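Local coordinates for protein 2-nitropropane dioxygenase (PDB 3BW2) that uses FMN and molecular oxygen to oxidise nitroalkanes, and probably denitrifies alkyl nitronates such as propionate 3-nitronate oxidatively, at residues L11-A16 / G221-V226; I194-L199 / G215-G220; L236-L241 / L319-G324. All coordinates share one frame; numbering follows the deposited sequence.

Contact 1 of 3, residues L11-A16 / G221-V226. With FMN (flavin mononucleotide), chain B.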
loop_
_atom_site.group_PDB
_atom_site.type_symbol
_atom_site.label_atom_id
_atom_site.label_comp_id
_atom_site.label_asym_id
_atom_site.label_seq_id
_atom_site.Cartn_x
_atom_site.Cartn_y
_atom_site.Cartn_z
ATOM N N LEU A 11 -8.814 -16.546 -18.337
ATOM C CA LEU A 11 -9.030 -15.511 -17.328
ATOM C C LEU A 11 -7.721 -14.901 -16.828
ATOM O O LEU A 11 -6.729 -15.602 -16.643
ATOM C CB LEU A 11 -9.823 -16.091 -16.156
ATOM C CG LEU A 11 -11.206 -16.639 -16.528
ATOM C CD1 LEU A 11 -11.786 -17.408 -15.355
ATOM C CD2 LEU A 11 -12.132 -15.493 -16.926
ATOM N N PRO A 12 -7.709 -13.578 -16.601
ATOM C CA PRO A 12 -6.537 -12.837 -16.124
ATOM C C PRO A 12 -6.320 -13.071 -14.634
ATOM O O PRO A 12 -6.106 -12.130 -13.867
ATOM C CB PRO A 12 -6.913 -11.396 -16.424
ATOM C CG PRO A 12 -8.384 -11.392 -16.125
ATOM C CD PRO A 12 -8.862 -12.672 -16.785
ATOM N N ILE A 13 -6.370 -14.334 -14.234
ATOM C CA ILE A 13 -6.222 -14.700 -12.834
ATOM C C ILE A 13 -5.121 -15.724 -12.630
ATOM O O ILE A 13 -5.119 -16.786 -13.256
ATOM C CB ILE A 13 -7.530 -15.293 -12.292
ATOM C CG1 ILE A 13 -8.684 -14.322 -12.553
ATOM C CG2 ILE A 13 -7.385 -15.595 -10.806
ATOM C CD1 ILE A 13 -10.051 -14.872 -12.191
ATOM N N VAL A 14 -4.189 -15.404 -11.741
ATOM C CA VAL A 14 -3.084 -16.303 -11.455
ATOM C C VAL A 14 -3.092 -16.705 -9.989
ATOM O O VAL A 14 -3.184 -15.850 -9.108
ATOM C CB VAL A 14 -1.725 -15.638 -11.764
ATOM C CG1 VAL A 14 -0.586 -16.614 -11.469
ATOM C CG2 VAL A 14 -1.681 -15.184 -13.216
ATOM N N GLN A 15 -3.017 -18.006 -9.731
ATOM C CA GLN A 15 -2.965 -18.492 -8.357
ATOM C C GLN A 15 -1.494 -18.452 -7.976
ATOM O O GLN A 15 -0.663 -19.147 -8.571
ATOM C CB GLN A 15 -3.498 -19.923 -8.258
ATOM C CG GLN A 15 -3.120 -20.633 -6.966
ATOM C CD GLN A 15 -2.141 -21.765 -7.202
ATOM O OE1 GLN A 15 -1.093 -21.855 -6.549
ATOM N NE2 GLN A 15 -2.479 -22.645 -8.134
ATOM N N ALA A 16 -1.173 -17.620 -6.995
ATOM C CA ALA A 16 0.204 -17.472 -6.557
ATOM C C ALA A 16 0.814 -18.765 -6.041
ATOM O O ALA A 16 0.150 -19.556 -5.358
ATOM C CB ALA A 16 0.287 -16.402 -5.471
ATOM N N GLY A 221 -13.473 -7.128 -8.406
ATOM C CA GLY A 221 -13.406 -5.697 -8.666
ATOM C C GLY A 221 -11.983 -5.171 -8.573
ATOM O O GLY A 221 -11.610 -4.211 -9.251
ATOM N N GLN A 222 -11.186 -5.794 -7.709
ATOM C CA GLN A 222 -9.798 -5.401 -7.543
ATOM C C GLN A 222 -9.011 -5.895 -8.751
ATOM O O GLN A 222 -8.009 -5.293 -9.137
ATOM C CB GLN A 222 -9.232 -5.988 -6.250
ATOM C CG GLN A 222 -9.793 -5.333 -5.002
ATOM C CD GLN A 222 -9.425 -6.078 -3.741
ATOM O OE1 GLN A 222 -9.861 -7.207 -3.531
ATOM N NE2 GLN A 222 -8.616 -5.452 -2.893
ATOM N N ILE A 223 -9.464 -6.993 -9.351
ATOM C CA ILE A 223 -8.796 -7.511 -10.539
ATOM C C ILE A 223 -9.047 -6.503 -11.665
ATOM O O ILE A 223 -8.137 -6.156 -12.419
ATOM C CB ILE A 223 -9.333 -8.912 -10.933
ATOM C CG1 ILE A 223 -9.005 -9.923 -9.821
ATOM C CG2 ILE A 223 -8.709 -9.354 -12.252
ATOM C CD1 ILE A 223 -9.505 -11.345 -10.083
ATOM N N ALA A 224 -10.281 -6.019 -11.764
ATOM C CA ALA A 224 -10.625 -5.031 -12.784
ATOM C C ALA A 224 -9.799 -3.777 -12.528
ATOM O O ALA A 224 -9.350 -3.110 -13.462
ATOM C CB ALA A 224 -12.115 -4.695 -12.717
ATOM N N ALA A 225 -9.603 -3.462 -11.251
ATOM C CA ALA A 225 -8.833 -2.293 -10.866
ATOM C C ALA A 225 -7.407 -2.353 -11.407
ATOM O O ALA A 225 -6.944 -1.405 -12.042
ATOM C CB ALA A 225 -8.810 -2.156 -9.338
ATOM N N VAL A 226 -6.708 -3.459 -11.161
ATOM C CA VAL A 226 -5.330 -3.570 -11.639
ATOM C C VAL A 226 -5.239 -3.596 -13.159
ATOM O O VAL A 226 -4.264 -3.106 -13.732
ATOM C CB VAL A 226 -4.608 -4.815 -11.059
ATOM C CG1 VAL A 226 -4.537 -4.707 -9.542
ATOM C CG2 VAL A 226 -5.322 -6.096 -11.483
HETATM N N1 FMN B . 5.610 -16.190 -3.815
HETATM C C2 FMN B . 6.596 -16.928 -4.492
HETATM O O2 FMN B . 7.116 -16.474 -5.507
HETATM N N3 FMN B . 6.986 -18.175 -4.031
HETATM C C4 FMN B . 6.434 -18.762 -2.903
HETATM O O4 FMN B . 6.814 -19.888 -2.532
HETATM C C4A FMN B . 5.425 -18.039 -2.211
HETATM N N5 FMN B . 4.808 -18.579 -1.085
HETATM C C5A FMN B . 3.792 -17.901 -0.406
HETATM C C6 FMN B . 3.179 -18.504 0.722
HETATM C C7 FMN B . 2.123 -17.861 1.458
HETATM C C7M FMN B . 1.087 -18.852 2.040
HETATM C C8 FMN B . 1.707 -16.579 0.940
HETATM C C8M FMN B . 0.275 -16.059 1.057
HETATM C C9 FMN B . 2.333 -15.946 -0.181
HETATM C C9A FMN B . 3.379 -16.610 -0.865
HETATM N N10 FMN B . 4.016 -16.036 -1.998
HETATM C C10 FMN B . 5.026 -16.744 -2.684
HETATM C "C1'" FMN B . 3.733 -14.587 -2.401
HETATM C "C2'" FMN B . 2.728 -14.619 -3.580
HETATM O "O2'" FMN B . 3.446 -14.841 -4.785
HETATM C "C3'" FMN B . 1.961 -13.264 -3.758
HETATM O "O3'" FMN B . 2.958 -12.259 -3.942
HETATM C "C4'" FMN B . 1.084 -12.866 -2.560
HETATM O "O4'" FMN B . 0.329 -14.014 -2.172
HETATM C "C5'" FMN B . 0.119 -11.704 -2.944
HETATM O "O5'" FMN B . -0.729 -11.307 -1.830
HETATM P P FMN B . -2.179 -11.937 -1.411
HETATM O O1P FMN B . -2.423 -12.156 -2.865
HETATM O O2P FMN B . -2.304 -10.582 -0.738
HETATM O O3P FMN B . -1.357 -12.996 -0.699
#
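I13 and I223 meet through the CG1-CD1 arm of I13 and the CD1 methyl of I223, and the two side chains cross at about a right angle: CD1 of I223 lies 4.0 Å from CG1 of I13 and is nearly as close to its CD1. In I223 the branch CG1 stands anti to the carbonyl carbon (chi1 -64°), and the extended second torsion carries CD1 off the helix toward the strand. The other branch serves P12: CG2 of I223 rests 4.1 Å from the carbonyl O of P12 and 4.4 Å from CG of its ring. One branched residue thus covers two successive residues of the chain; the side chains meet only through carbon atoms, and no hydrogen bond joins the two segments.

The backbones behind these groups are fixed in different ways. P12 is the centre of an inverse gamma turn, which its fixed ring phi suits, and leads into strand 13-15. That strand is held on one side by V14 bonding to A234 and L236, and on the other by I13 bonding to L37. On the helix, I223 and V226 also pack on A234, while L197 of the second subunit covers A225 and V226. At the far end of the strand the small A16 brings CB within 3.6 Å of C2' on the FMN ribityl chain. Helix 220-228 covering neighbouring parallel strands from outside, with the cofactor at their C-terminal ends, is the helix-on-strand layering of a TIM barrel.

Contact 2 of 3, residues I194-L199 / G215-G220. With FMN (flavin mononucleotide), chain B.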
loop_
_atom_site.group_PDB
_atom_site.type_symbol
_atom_site.label_atom_id
_atom_site.label_comp_id
_atom_site.label_asym_id
_atom_site.label_seq_id
_atom_site.Cartn_x
_atom_site.Cartn_y
_atom_site.Cartn_z
ATOM N N ILE A 194 5.978 -0.222 -1.183
ATOM C CA ILE A 194 5.073 0.563 -2.016
ATOM C C ILE A 194 3.691 -0.074 -2.218
ATOM O O ILE A 194 3.588 -1.257 -2.559
ATOM C CB ILE A 194 5.710 0.804 -3.402
ATOM C CG1 ILE A 194 7.104 1.419 -3.223
ATOM C CG2 ILE A 194 4.823 1.717 -4.240
ATOM C CD1 ILE A 194 7.900 1.509 -4.500
ATOM N N GLY A 195 2.635 0.717 -2.012
ATOM C CA GLY A 195 1.281 0.217 -2.207
ATOM C C GLY A 195 1.138 -0.268 -3.636
ATOM O O GLY A 195 1.665 0.362 -4.555
ATOM N N LEU A 196 0.426 -1.375 -3.838
ATOM C CA LEU A 196 0.267 -1.944 -5.177
ATOM C C LEU A 196 -0.207 -0.977 -6.260
ATOM O O LEU A 196 0.353 -0.953 -7.356
ATOM C CB LEU A 196 -0.682 -3.151 -5.141
ATOM C CG LEU A 196 -0.887 -3.868 -6.485
ATOM C CD1 LEU A 196 0.466 -4.364 -7.031
ATOM C CD2 LEU A 196 -1.846 -5.041 -6.295
ATOM N N LEU A 197 -1.242 -0.188 -5.973
ATOM C CA LEU A 197 -1.768 0.741 -6.972
ATOM C C LEU A 197 -0.700 1.726 -7.443
ATOM O O LEU A 197 -0.677 2.131 -8.610
ATOM C CB LEU A 197 -2.979 1.505 -6.417
ATOM C CG LEU A 197 -3.671 2.478 -7.378
ATOM C CD1 LEU A 197 -4.090 1.750 -8.649
ATOM C CD2 LEU A 197 -4.887 3.091 -6.696
ATOM N N SER A 198 0.188 2.108 -6.536
ATOM C CA SER A 198 1.246 3.037 -6.885
ATOM C C SER A 198 2.370 2.287 -7.610
ATOM O O SER A 198 2.870 2.741 -8.641
ATOM C CB SER A 198 1.776 3.718 -5.624
ATOM O OG SER A 198 2.711 4.724 -5.956
ATOM N N LEU A 199 2.753 1.131 -7.080
ATOM C CA LEU A 199 3.810 0.335 -7.699
ATOM C C LEU A 199 3.446 -0.054 -9.132
ATOM O O LEU A 199 4.285 0.007 -10.036
ATOM C CB LEU A 199 4.081 -0.937 -6.884
ATOM C CG LEU A 199 5.103 -1.902 -7.504
ATOM C CD1 LEU A 199 6.458 -1.201 -7.658
ATOM C CD2 LEU A 199 5.238 -3.143 -6.634
ATOM N N GLY A 215 -0.847 -8.623 -4.597
ATOM C CA GLY A 215 -0.904 -8.008 -3.282
ATOM C C GLY A 215 -2.265 -7.515 -2.825
ATOM O O GLY A 215 -2.743 -6.492 -3.298
ATOM N N GLY A 216 -2.885 -8.246 -1.902
ATOM C CA GLY A 216 -4.180 -7.854 -1.366
ATOM C C GLY A 216 -5.408 -8.038 -2.246
ATOM O O GLY A 216 -6.497 -7.599 -1.871
ATOM N N ILE A 217 -5.257 -8.690 -3.397
ATOM C CA ILE A 217 -6.383 -8.890 -4.313
ATOM C C ILE A 217 -7.283 -10.060 -3.876
ATOM O O ILE A 217 -6.895 -11.224 -3.960
ATOM C CB ILE A 217 -5.866 -9.111 -5.757
ATOM C CG1 ILE A 217 -5.002 -7.913 -6.174
ATOM C CG2 ILE A 217 -7.036 -9.270 -6.724
ATOM C CD1 ILE A 217 -4.380 -8.037 -7.545
ATOM N N MET A 218 -8.492 -9.732 -3.420
ATOM C CA MET A 218 -9.439 -10.732 -2.926
ATOM C C MET A 218 -10.770 -10.752 -3.666
ATOM O O MET A 218 -11.558 -11.680 -3.500
ATOM C CB MET A 218 -9.739 -10.472 -1.445
ATOM C CG MET A 218 -8.514 -10.381 -0.546
ATOM S SD MET A 218 -7.588 -11.914 -0.548
ATOM C CE MET A 218 -8.643 -12.963 0.480
ATOM N N ARG A 219 -11.020 -9.725 -4.470
ATOM C CA ARG A 219 -12.284 -9.604 -5.192
ATOM C C ARG A 219 -12.093 -9.306 -6.671
ATOM O O ARG A 219 -11.089 -8.712 -7.074
ATOM C CB ARG A 219 -13.119 -8.482 -4.565
ATOM C CG ARG A 219 -13.455 -8.691 -3.088
ATOM C CD ARG A 219 -14.703 -9.550 -2.925
ATOM N NE ARG A 219 -15.125 -9.647 -1.528
ATOM C CZ ARG A 219 -14.681 -10.560 -0.669
ATOM N NH1 ARG A 219 -13.797 -11.470 -1.055
ATOM N NH2 ARG A 219 -15.124 -10.561 0.581
ATOM N N GLY A 220 -13.075 -9.704 -7.475
ATOM C CA GLY A 220 -13.002 -9.460 -8.904
ATOM C C GLY A 220 -12.898 -7.986 -9.245
ATOM O O GLY A 220 -12.308 -7.623 -10.263
HETATM N N1 FMN B . 5.610 -16.190 -3.815
HETATM C C2 FMN B . 6.596 -16.928 -4.492
HETATM O O2 FMN B . 7.116 -16.474 -5.507
HETATM N N3 FMN B . 6.986 -18.175 -4.031
HETATM C C4 FMN B . 6.434 -18.762 -2.903
HETATM O O4 FMN B . 6.814 -19.888 -2.532
HETATM C C4A FMN B . 5.425 -18.039 -2.211
HETATM N N5 FMN B . 4.808 -18.579 -1.085
HETATM C C5A FMN B . 3.792 -17.901 -0.406
HETATM C C6 FMN B . 3.179 -18.504 0.722
HETATM C C7 FMN B . 2.123 -17.861 1.458
HETATM C C7M FMN B . 1.087 -18.852 2.040
HETATM C C8 FMN B . 1.707 -16.579 0.940
HETATM C C8M FMN B . 0.275 -16.059 1.057
HETATM C C9 FMN B . 2.333 -15.946 -0.181
HETATM C C9A FMN B . 3.379 -16.610 -0.865
HETATM N N10 FMN B . 4.016 -16.036 -1.998
HETATM C C10 FMN B . 5.026 -16.744 -2.684
HETATM C "C1'" FMN B . 3.733 -14.587 -2.401
HETATM C "C2'" FMN B . 2.728 -14.619 -3.580
HETATM O "O2'" FMN B . 3.446 -14.841 -4.785
HETATM C "C3'" FMN B . 1.961 -13.264 -3.758
HETATM O "O3'" FMN B . 2.958 -12.259 -3.942
HETATM C "C4'" FMN B . 1.084 -12.866 -2.560
HETATM O "O4'" FMN B . 0.329 -14.014 -2.172
HETATM C "C5'" FMN B . 0.119 -11.704 -2.944
HETATM O "O5'" FMN B . -0.729 -11.307 -1.830
HETATM P P FMN B . -2.179 -11.937 -1.411
HETATM O O1P FMN B . -2.423 -12.156 -2.865
HETATM O O2P FMN B . -2.304 -10.582 -0.738
HETATM O O3P FMN B . -1.357 -12.996 -0.699
#
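L196 meets G215 and I217 in a TIM barrel, where the loop leaving strand 211-214 binds the FMN phosphate and helix 196-206 packs behind it. The van der Waals contacts across the two segments all involve one methyl group of L196. This residue has CG anti to its backbone nitrogen (chi1 -178°), and CD2 then reaches the loop, 3.4 Å from the carbonyl O of G215 and 4.1 Å from CD1 of I217. A leucine suits this place because it is apolar and long enough to bring one methyl against both the G215 backbone and I217. I217 extends its CG1 arm to that methyl; the same CD1 also touches V226, and the CG2 branch packs on I223, both of helix 220-228. The side chain also lies on A234 of the next strand.

Backbone conformation explains the glycines. G215 has a phi of 130°, at which a side chain would be jammed against the preceding carbonyl, and G216 also has positive phi.

Polar interactions lie at the margins. The N-cap G195 accepts from L199 N at the start of the helix, and its own N-H bonds to Q323 of the second subunit. R219, the N-cap of helix 220-228, forms a salt bridge with E205 of that subunit, and its NH1 makes a weak bond back to the carbonyl of M218. Q222 OE1 receives the N-H groups of both M218 and R219, which helps to set the course of the loop. Toward the cofactor, the N-H of G216 donates to FMN O2P over 2.7 Å at an angle of 158°.

Contact 3 of 3, residues L236-L241 / L319-G324. With FMN (flavin mononucleotide), chain B.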
loop_
_atom_site.group_PDB
_atom_site.type_symbol
_atom_site.label_atom_id
_atom_site.label_comp_id
_atom_site.label_asym_id
_atom_site.label_seq_id
_atom_site.Cartn_x
_atom_site.Cartn_y
_atom_site.Cartn_z
ATOM N N LEU A 236 -3.071 -13.931 -7.182
ATOM C CA LEU A 236 -3.654 -14.026 -5.848
ATOM C C LEU A 236 -3.120 -15.196 -5.038
ATOM O O LEU A 236 -3.144 -16.343 -5.494
ATOM C CB LEU A 236 -5.172 -14.186 -5.951
ATOM C CG LEU A 236 -6.051 -13.080 -6.530
ATOM C CD1 LEU A 236 -5.648 -12.739 -7.956
ATOM C CD2 LEU A 236 -7.492 -13.571 -6.490
ATOM N N GLY A 237 -2.662 -14.898 -3.826
ATOM C CA GLY A 237 -2.166 -15.934 -2.945
ATOM C C GLY A 237 -3.178 -16.209 -1.842
ATOM O O GLY A 237 -3.868 -17.229 -1.856
ATOM N N THR A 238 -3.281 -15.277 -0.899
ATOM C CA THR A 238 -4.189 -15.405 0.241
ATOM C C THR A 238 -5.614 -15.827 -0.128
ATOM O O THR A 238 -6.222 -16.640 0.573
ATOM C CB THR A 238 -4.233 -14.085 1.056
ATOM O OG1 THR A 238 -2.918 -13.786 1.550
ATOM C CG2 THR A 238 -5.186 -14.215 2.241
ATOM N N ALA A 239 -6.147 -15.291 -1.220
ATOM C CA ALA A 239 -7.497 -15.655 -1.638
ATOM C C ALA A 239 -7.610 -17.165 -1.896
ATOM O O ALA A 239 -8.640 -17.770 -1.609
ATOM C CB ALA A 239 -7.893 -14.872 -2.889
ATOM N N PHE A 240 -6.550 -17.775 -2.422
ATOM C CA PHE A 240 -6.575 -19.215 -2.693
ATOM C C PHE A 240 -6.109 -20.058 -1.505
ATOM O O PHE A 240 -6.390 -21.253 -1.437
ATOM C CB PHE A 240 -5.722 -19.535 -3.922
ATOM C CG PHE A 240 -6.393 -19.190 -5.218
ATOM C CD1 PHE A 240 -7.451 -19.962 -5.690
ATOM C CD2 PHE A 240 -6.002 -18.071 -5.943
ATOM C CE1 PHE A 240 -8.115 -19.625 -6.868
ATOM C CE2 PHE A 240 -6.658 -17.722 -7.122
ATOM C CZ PHE A 240 -7.722 -18.505 -7.584
ATOM N N LEU A 241 -5.406 -19.426 -0.571
ATOM C CA LEU A 241 -4.898 -20.108 0.622
ATOM C C LEU A 241 -6.060 -20.685 1.420
ATOM O O LEU A 241 -5.949 -21.743 2.044
ATOM C CB LEU A 241 -4.123 -19.110 1.492
ATOM C CG LEU A 241 -3.424 -19.581 2.771
ATOM C CD1 LEU A 241 -2.357 -20.599 2.433
ATOM C CD2 LEU A 241 -2.780 -18.387 3.456
ATOM N N LEU A 319 1.943 -17.393 9.947
ATOM C CA LEU A 319 0.641 -17.179 9.322
ATOM C C LEU A 319 0.658 -16.208 8.130
ATOM O O LEU A 319 0.017 -15.156 8.165
ATOM C CB LEU A 319 -0.340 -16.687 10.393
ATOM C CG LEU A 319 -0.453 -17.591 11.633
ATOM C CD1 LEU A 319 -1.406 -16.973 12.650
ATOM C CD2 LEU A 319 -0.945 -18.978 11.214
ATOM N N TRP A 320 1.384 -16.566 7.077
ATOM C CA TRP A 320 1.478 -15.719 5.887
ATOM C C TRP A 320 0.082 -15.300 5.412
ATOM O O TRP A 320 -0.807 -16.138 5.247
ATOM C CB TRP A 320 2.174 -16.470 4.748
ATOM C CG TRP A 320 3.521 -17.051 5.069
ATOM C CD1 TRP A 320 4.010 -18.251 4.631
ATOM C CD2 TRP A 320 4.571 -16.452 5.843
ATOM N NE1 TRP A 320 5.292 -18.437 5.080
ATOM C CE2 TRP A 320 5.664 -17.349 5.827
ATOM C CE3 TRP A 320 4.696 -15.249 6.551
ATOM C CZ2 TRP A 320 6.867 -17.080 6.490
ATOM C CZ3 TRP A 320 5.893 -14.982 7.213
ATOM C CH2 TRP A 320 6.962 -15.895 7.177
ATOM N N ALA A 321 -0.107 -14.004 5.183
ATOM C CA ALA A 321 -1.400 -13.502 4.730
ATOM C C ALA A 321 -1.284 -12.055 4.265
ATOM O O ALA A 321 -0.558 -11.263 4.865
ATOM C CB ALA A 321 -2.431 -13.608 5.864
ATOM N N GLY A 322 -1.993 -11.724 3.188
ATOM C CA GLY A 322 -1.972 -10.369 2.671
ATOM C C GLY A 322 -2.933 -9.521 3.485
ATOM O O GLY A 322 -3.700 -10.054 4.287
ATOM N N GLN A 323 -2.907 -8.210 3.279
ATOM C CA GLN A 323 -3.774 -7.312 4.033
ATOM C C GLN A 323 -5.270 -7.505 3.790
ATOM O O GLN A 323 -6.092 -6.969 4.527
ATOM C CB GLN A 323 -3.386 -5.863 3.753
ATOM C CG GLN A 323 -1.975 -5.515 4.211
ATOM C CD GLN A 323 -1.694 -4.034 4.112
ATOM O OE1 GLN A 323 -1.932 -3.423 3.076
ATOM N NE2 GLN A 323 -1.184 -3.447 5.192
ATOM N N GLY A 324 -5.622 -8.274 2.765
ATOM C CA GLY A 324 -7.026 -8.518 2.480
ATOM C C GLY A 324 -7.514 -9.847 3.039
ATOM O O GLY A 324 -8.577 -10.336 2.654
HETATM N N1 FMN B . 5.610 -16.190 -3.815
HETATM C C2 FMN B . 6.596 -16.928 -4.492
HETATM O O2 FMN B . 7.116 -16.474 -5.507
HETATM N N3 FMN B . 6.986 -18.175 -4.031
HETATM C C4 FMN B . 6.434 -18.762 -2.903
HETATM O O4 FMN B . 6.814 -19.888 -2.532
HETATM C C4A FMN B . 5.425 -18.039 -2.211
HETATM N N5 FMN B . 4.808 -18.579 -1.085
HETATM C C5A FMN B . 3.792 -17.901 -0.406
HETATM C C6 FMN B . 3.179 -18.504 0.722
HETATM C C7 FMN B . 2.123 -17.861 1.458
HETATM C C7M FMN B . 1.087 -18.852 2.040
HETATM C C8 FMN B . 1.707 -16.579 0.940
HETATM C C8M FMN B . 0.275 -16.059 1.057
HETATM C C9 FMN B . 2.333 -15.946 -0.181
HETATM C C9A FMN B . 3.379 -16.610 -0.865
HETATM N N10 FMN B . 4.016 -16.036 -1.998
HETATM C C10 FMN B . 5.026 -16.744 -2.684
HETATM C "C1'" FMN B . 3.733 -14.587 -2.401
HETATM C "C2'" FMN B . 2.728 -14.619 -3.580
HETATM O "O2'" FMN B . 3.446 -14.841 -4.785
HETATM C "C3'" FMN B . 1.961 -13.264 -3.758
HETATM O "O3'" FMN B . 2.958 -12.259 -3.942
HETATM C "C4'" FMN B . 1.084 -12.866 -2.560
HETATM O "O4'" FMN B . 0.329 -14.014 -2.172
HETATM C "C5'" FMN B . 0.119 -11.704 -2.944
HETATM O "O5'" FMN B . -0.729 -11.307 -1.830
HETATM P P FMN B . -2.179 -11.937 -1.411
HETATM O O1P FMN B . -2.423 -12.156 -2.865
HETATM O O2P FMN B . -2.304 -10.582 -0.738
HETATM O O3P FMN B . -1.357 -12.996 -0.699
#
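T238 and G322 form the tight part of the contact, gathered round the FMN phosphate. The hydroxyl OG1 of T238 receives the N-H of G322 at 2.8 Å (157°) and gives its own proton to FMN O3P, also at 2.8 Å. With chi1 at -60°, OG1 lies beside the backbone N of T238, so hydroxyl and N-H can grip the same oxygen. G237 N adds a nearly straight bond to O1P, 2.9 Å long and at 173°. Glycine suits positions 237 and 322 because a beta carbon would clash with FMN O4' at the first and with O2P at the second.

The looser part lies toward the dimethylbenzene end of the flavin. Here L241 offers only methyls: CD2 is 3.5 Å from the carbonyl O of W320, and CD1 is 3.9 Å from C7M. W320, partly exposed, sets CB 3.6 Å from C7, while its indole leads away from the helix and meets H179 edge to face. Phosphate oxygens held by N-H groups at the start of the short helix 238-241, after strand 233-236, form the phosphate-binding site typical of FMN-dependent TIM barrels.

Overall arrangement
The three contacts share one TIM-barrel domain and all touch FMN. Contact 2 is nested within the chain loop closed by contact 1, and contact 3 follows both. Their centres lie about 10 Å (1 to 2), 12 Å (2 to 3) and 14 Å (1 to 3) apart. Strands 13-15, 233-236 and 211-214 are neighbours in the parallel sheet: contact 1 uses the first, contact 3 begins at the end of the second, and contact 2 includes the loop after the third. The I217 side chain joins contact 2 to helix 220-228 of contact 1. Residues from all three also reach the second subunit, so cofactor site and dimer interface are built from adjoining elements.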